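Local coordinates for protein nicotinamide-nucleotide adenylyltransferase NadR family / Ribosylnicotinamide kinase (Lactococcus lactis subsp. cremoris, PDB 6GYE) that binds nicotinamide riboside and probably phosphorylates it and adenylylates the resulting nicotinamide mononucleotide to make NAD+, at residues L63-F67 against V82-N86; I16-F20 against T120-G124. Residues are numbered along the deposited sequence.

Contact 1. Residues L63-F67 against V82-N86; sequences LEKRF and VSMLN. With SO4 (sulfate ion), chain D.
This contact packs a helix against an outermost strand of the parallel five-stranded sheet in the N-terminal, Rossmann-like part of the chain. Residues 63-67 form the first turn and a little more of helix 63-73, closed by Phe67 N to Leu63 O at 2.9 Å. Residues 82-86 are extended and end strand 80-86. The two short axes run nearly antiparallel, at 167°, and approach to 9.2 Å. In register, Phe67 lies nearest Met84 (CA to CA 6.5 Å) and Leu63 nearest Asn86 (7.9 Å). No hydrogen bond crosses the interface, so it is held by side-chain packing.

Leu63 and Phe67, one turn apart and both with chi1 t, point toward the strand. Val82 and Met84 point back. Leu63 CG meets Met84 CG at 3.8 Å. Phe67 CD1 lies 3.9 Å from Met84 CB and 4.0 Å from Val82 CG1. The ring edge meets the strand backbone, with Phe67 CE1 3.6 Å from Val82 O. Met84 SD sits 4.5 Å from the Phe67 ring centroid, 30° off the normal, a Met-aromatic contact. Ser83 and Leu85 point away; Leu85 packs on Trp100 and Leu107 of helix 95-110. Lys65 does not reach the strand. Its NZ makes a very short 2.4 Å hydrogen bond to O3 of a sulfate, probably from the crystallisation liquor.

Because helix 63-73 leads into strand 80-86, beside parallel strand 43-50, the packing is typical of a beta-alpha-beta crossover in an alpha/beta fold.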
loop_
_atom_site.group_PDB
_atom_site.type_symbol
_atom_site.label_atom_id
_atom_site.label_comp_id
_atom_site.label_asym_id
_atom_site.label_seq_id
_atom_site.Cartn_x
_atom_site.Cartn_y
_atom_site.Cartn_z
ATOM N N LEU A 63 -4.791 -9.459 -9.840
ATOM C CA LEU A 63 -4.009 -10.696 -9.854
ATOM C C LEU A 63 -2.527 -10.442 -10.161
ATOM O O LEU A 63 -1.640 -10.991 -9.495
ATOM C CB LEU A 63 -4.613 -11.653 -10.870
ATOM C CG LEU A 63 -3.935 -12.995 -11.103
ATOM C CD1 LEU A 63 -3.771 -13.730 -9.793
ATOM C CD2 LEU A 63 -4.757 -13.828 -12.077
ATOM N N GLU A 64 -2.241 -9.618 -11.175
ATOM C CA GLU A 64 -0.848 -9.357 -11.534
ATOM C C GLU A 64 -0.070 -8.778 -10.353
ATOM O O GLU A 64 1.079 -9.167 -10.109
ATOM C CB GLU A 64 -0.779 -8.426 -12.747
ATOM C CG GLU A 64 0.615 -7.917 -13.116
ATOM C CD GLU A 64 1.472 -8.950 -13.845
ATOM O OE1 GLU A 64 0.919 -9.969 -14.298
ATOM O OE2 GLU A 64 2.698 -8.730 -13.993
ATOM N N LYS A 65 -0.696 -7.879 -9.584
ATOM C CA LYS A 65 0.011 -7.257 -8.470
ATOM C C LYS A 65 0.200 -8.227 -7.308
ATOM O O LYS A 65 1.271 -8.255 -6.689
ATOM C CB LYS A 65 -0.722 -5.997 -8.006
ATOM C CG LYS A 65 -0.054 -5.356 -6.791
ATOM C CD LYS A 65 -0.796 -4.136 -6.289
ATOM C CE LYS A 65 -0.712 -2.988 -7.268
ATOM N NZ LYS A 65 -1.528 -1.832 -6.791
ATOM N N ARG A 66 -0.825 -9.026 -6.989
ATOM C CA ARG A 66 -0.673 -10.036 -5.941
ATOM C C ARG A 66 0.404 -11.041 -6.305
ATOM O O ARG A 66 1.170 -11.485 -5.446
ATOM C CB ARG A 66 -1.990 -10.769 -5.692
ATOM C CG ARG A 66 -3.172 -9.875 -5.469
ATOM C CD ARG A 66 -4.354 -10.673 -4.956
ATOM N NE ARG A 66 -5.493 -10.390 -5.805
ATOM C CZ ARG A 66 -6.088 -11.260 -6.599
ATOM N NH1 ARG A 66 -5.701 -12.523 -6.634
ATOM N NH2 ARG A 66 -7.095 -10.853 -7.337
ATOM N N PHE A 67 0.451 -11.440 -7.573
ATOM C CA PHE A 67 1.503 -12.348 -8.013
ATOM C C PHE A 67 2.878 -11.730 -7.783
ATOM O O PHE A 67 3.755 -12.368 -7.193
ATOM C CB PHE A 67 1.289 -12.708 -9.480
ATOM C CG PHE A 67 2.463 -13.355 -10.139
ATOM C CD1 PHE A 67 2.739 -14.699 -9.935
ATOM C CD2 PHE A 67 3.287 -12.622 -10.989
ATOM C CE1 PHE A 67 3.824 -15.304 -10.571
ATOM C CE2 PHE A 67 4.373 -13.219 -11.623
ATOM C CZ PHE A 67 4.638 -14.563 -11.415
ATOM N N VAL A 82 6.403 -19.461 -6.918
ATOM C CA VAL A 82 5.128 -18.747 -6.991
ATOM C C VAL A 82 4.692 -18.687 -8.444
ATOM O O VAL A 82 5.471 -18.270 -9.317
ATOM C CB VAL A 82 5.223 -17.319 -6.422
ATOM C CG1 VAL A 82 3.896 -16.597 -6.638
ATOM C CG2 VAL A 82 5.588 -17.342 -4.944
ATOM N N SER A 83 3.445 -19.082 -8.700
ATOM C CA SER A 83 2.909 -19.148 -10.051
ATOM C C SER A 83 1.487 -18.601 -10.066
ATOM O O SER A 83 0.811 -18.530 -9.035
ATOM C CB SER A 83 2.931 -20.581 -10.589
ATOM O OG SER A 83 2.020 -21.395 -9.871
ATOM N N MET A 84 1.035 -18.234 -11.259
ATOM C CA MET A 84 -0.218 -17.526 -11.463
ATOM C C MET A 84 -1.199 -18.436 -12.186
ATOM O O MET A 84 -0.851 -19.018 -13.221
ATOM C CB MET A 84 0.031 -16.266 -12.294
ATOM C CG MET A 84 -0.863 -15.092 -12.002
ATOM S SD MET A 84 -0.412 -13.642 -12.981
ATOM C CE MET A 84 -1.181 -14.039 -14.546
ATOM N N LEU A 85 -2.418 -18.571 -11.636
ATOM C CA LEU A 85 -3.520 -19.274 -12.298
ATOM C C LEU A 85 -4.564 -18.243 -12.705
ATOM O O LEU A 85 -5.356 -17.794 -11.876
ATOM C CB LEU A 85 -4.147 -20.345 -11.416
ATOM C CG LEU A 85 -5.299 -21.085 -12.120
ATOM C CD1 LEU A 85 -4.828 -21.648 -13.444
ATOM C CD2 LEU A 85 -5.842 -22.204 -11.276
ATOM N N ASN A 86 -4.547 -17.871 -13.985
ATOM C CA ASN A 86 -5.471 -16.894 -14.551
ATOM C C ASN A 86 -6.801 -17.580 -14.876
ATOM O O ASN A 86 -6.847 -18.507 -15.696
ATOM C CB ASN A 86 -4.844 -16.277 -15.806
ATOM C CG ASN A 86 -5.660 -15.127 -16.386
ATOM O OD1 ASN A 86 -6.886 -15.079 -16.265
ATOM N ND2 ASN A 86 -4.976 -14.208 -17.051
HETATM S S SO4 D . -0.119 -0.412 -3.754
HETATM O O1 SO4 D . 0.420 -1.570 -3.065
HETATM O O2 SO4 D . 0.951 0.206 -4.539
HETATM O O3 SO4 D . -1.188 -0.800 -4.664
HETATM O O4 SO4 D . -0.670 0.532 -2.783
#

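Contact 2. Residues I16-F20 against T120-G124; sequences IGIYF and TFYVG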
loop_
_atom_site.group_PDB
_atom_site.type_symbol
_atom_site.label_atom_id
_atom_site.label_comp_id
_atom_site.label_asym_id
_atom_site.label_seq_id
_atom_site.Cartn_x
_atom_site.Cartn_y
_atom_site.Cartn_z
ATOM N N ILE A 16 6.055 -32.830 -4.109
ATOM C CA ILE A 16 5.701 -31.441 -4.383
ATOM C C ILE A 16 4.331 -31.153 -3.784
ATOM O O ILE A 16 3.377 -31.907 -4.016
ATOM C CB ILE A 16 5.686 -31.148 -5.893
ATOM C CG1 ILE A 16 7.023 -31.539 -6.560
ATOM C CG2 ILE A 16 5.259 -29.711 -6.132
ATOM C CD1 ILE A 16 8.261 -30.875 -5.984
ATOM N N GLY A 17 4.226 -30.055 -3.039
ATOM C CA GLY A 17 2.956 -29.586 -2.503
ATOM C C GLY A 17 2.453 -28.389 -3.291
ATOM O O GLY A 17 3.236 -27.518 -3.677
ATOM N N ILE A 18 1.149 -28.349 -3.520
ATOM C CA ILE A 18 0.502 -27.272 -4.258
ATOM C C ILE A 18 -0.409 -26.552 -3.279
ATOM O O ILE A 18 -1.340 -27.156 -2.721
ATOM C CB ILE A 18 -0.288 -27.782 -5.481
ATOM C CG1 ILE A 18 0.598 -28.169 -6.674
ATOM C CG2 ILE A 18 -1.169 -26.679 -6.020
ATOM C CD1 ILE A 18 1.831 -28.949 -6.418
ATOM N N TYR A 19 -0.150 -25.264 -3.070
ATOM C CA TYR A 19 -0.889 -24.468 -2.097
ATOM C C TYR A 19 -1.555 -23.319 -2.833
ATOM O O TYR A 19 -0.888 -22.590 -3.572
ATOM C CB TYR A 19 0.033 -23.948 -0.985
ATOM C CG TYR A 19 -0.676 -23.221 0.133
ATOM C CD1 TYR A 19 -0.977 -21.869 0.036
ATOM C CD2 TYR A 19 -1.033 -23.886 1.291
ATOM C CE1 TYR A 19 -1.634 -21.216 1.061
ATOM C CE2 TYR A 19 -1.678 -23.248 2.303
ATOM C CZ TYR A 19 -1.988 -21.916 2.194
ATOM O OH TYR A 19 -2.644 -21.289 3.246
ATOM N N PHE A 20 -2.869 -23.188 -2.652
ATOM C CA PHE A 20 -3.702 -22.226 -3.361
ATOM C C PHE A 20 -4.056 -21.040 -2.487
ATOM O O PHE A 20 -4.166 -21.159 -1.264
ATOM C CB PHE A 20 -5.022 -22.850 -3.805
ATOM C CG PHE A 20 -4.894 -23.907 -4.836
ATOM C CD1 PHE A 20 -4.901 -23.577 -6.174
ATOM C CD2 PHE A 20 -4.833 -25.238 -4.477
ATOM C CE1 PHE A 20 -4.829 -24.561 -7.142
ATOM C CE2 PHE A 20 -4.756 -26.235 -5.444
ATOM C CZ PHE A 20 -4.758 -25.894 -6.771
ATOM N N THR A 120 0.720 -33.396 -3.969
ATOM C CA THR A 120 -0.399 -33.241 -3.045
ATOM C C THR A 120 -1.011 -31.852 -3.209
ATOM O O THR A 120 -0.313 -30.845 -3.078
ATOM C CB THR A 120 0.044 -33.468 -1.597
ATOM O OG1 THR A 120 0.666 -34.748 -1.485
ATOM C CG2 THR A 120 -1.141 -33.398 -0.642
ATOM N N PHE A 121 -2.310 -31.804 -3.494
ATOM C CA PHE A 121 -3.074 -30.561 -3.525
ATOM C C PHE A 121 -3.659 -30.265 -2.141
ATOM O O PHE A 121 -4.365 -31.102 -1.574
ATOM C CB PHE A 121 -4.207 -30.668 -4.551
ATOM C CG PHE A 121 -3.749 -30.700 -5.985
ATOM C CD1 PHE A 121 -3.404 -29.532 -6.642
ATOM C CD2 PHE A 121 -3.677 -31.897 -6.677
ATOM C CE1 PHE A 121 -2.988 -29.560 -7.956
ATOM C CE2 PHE A 121 -3.260 -31.934 -8.006
ATOM C CZ PHE A 121 -2.922 -30.772 -8.641
ATOM N N TYR A 122 -3.387 -29.074 -1.606
ATOM C CA TYR A 122 -4.008 -28.616 -0.360
ATOM C C TYR A 122 -5.190 -27.728 -0.730
ATOM O O TYR A 122 -5.006 -26.621 -1.236
ATOM C CB TYR A 122 -2.994 -27.896 0.535
ATOM C CG TYR A 122 -1.829 -28.815 0.886
ATOM C CD1 TYR A 122 -1.885 -29.662 1.996
ATOM C CD2 TYR A 122 -0.696 -28.880 0.070
ATOM C CE1 TYR A 122 -0.838 -30.535 2.295
ATOM C CE2 TYR A 122 0.353 -29.746 0.366
ATOM C CZ TYR A 122 0.281 -30.570 1.478
ATOM O OH TYR A 122 1.329 -31.430 1.751
ATOM N N VAL A 123 -6.401 -28.217 -0.460
ATOM C CA VAL A 123 -7.647 -27.665 -0.983
ATOM C C VAL A 123 -8.590 -27.362 0.169
ATOM O O VAL A 123 -8.724 -28.166 1.096
ATOM C CB VAL A 123 -8.302 -28.645 -1.980
ATOM C CG1 VAL A 123 -9.710 -28.213 -2.332
ATOM C CG2 VAL A 123 -7.455 -28.735 -3.232
ATOM N N GLY A 124 -9.267 -26.216 0.099
ATOM C CA GLY A 124 -10.088 -25.756 1.203
ATOM C C GLY A 124 -11.600 -25.825 1.068
ATOM O O GLY A 124 -12.304 -25.528 2.034
HETATM O O HOH W 1 -4.344 -24.411 -0.446
#
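Strands 16-20 and 120-123 run parallel, their short axes 4.9 Å apart and inclined by 22°. Gly17 pairs with Thr120 (CA to CA 5.0 Å) and Ile18 with Phe121 (4.9 Å). Three backbone hydrogen bonds join them: Thr120 N to Ile16 O at 3.0 Å, Ile18 N to Thr120 O at 2.9 Å, and Tyr122 N to Ile18 O at 3.0 Å. Past these, the strands spread. A water then accepts from Phe20 N at 2.9 Å and donates to Tyr122 O at 2.4 Å, replacing a direct bond.

Ile18 and Phe121 share one face, where Ile18 CG2 meets Phe121 CD1 at 3.7 Å. Phe20 CE2 touches Phe121 CD1 at 3.8 Å, the two rings meeting by their edges. Helix 95-110 packs on this face through Leu104 and Ile108. Tyr19 and Tyr122 lie on the other face. Gly17 leaves room there: Tyr122 CE2 comes to 3.9 Å from Gly17 CA. Helix 28-40 packs there, with Ile34 against Tyr19 and Cys37 against Tyr122.

Strand 15-21 is the middle of five, with strand 43-50 on its other edge. A central parallel pair with helices on both faces is typical of a Rossmann-like alpha/beta fold, consistent with a nucleotidyltransferase domain.

Both contacts belong to the same parallel sheet, with centres about 16 Å apart and nearest atoms about 5 Å apart. Contact 2 joins the middle strand to a neighbour and is buried. Contact 1 packs a helix on an outermost strand and is only partly buried. Contact 2 combines backbone hydrogen bonds and a bridging water with apolar packing, while contact 1 has no hydrogen bond across it and relies on apolar and sulfur-aromatic packing. Strand 43-50 lies between strands 80-86 and 15-21. Helix 95-110 packs on the sheet face that carries Leu85, Ile18 and Phe121; in contact 1 this is the side of the strand turned away from helix 63-67.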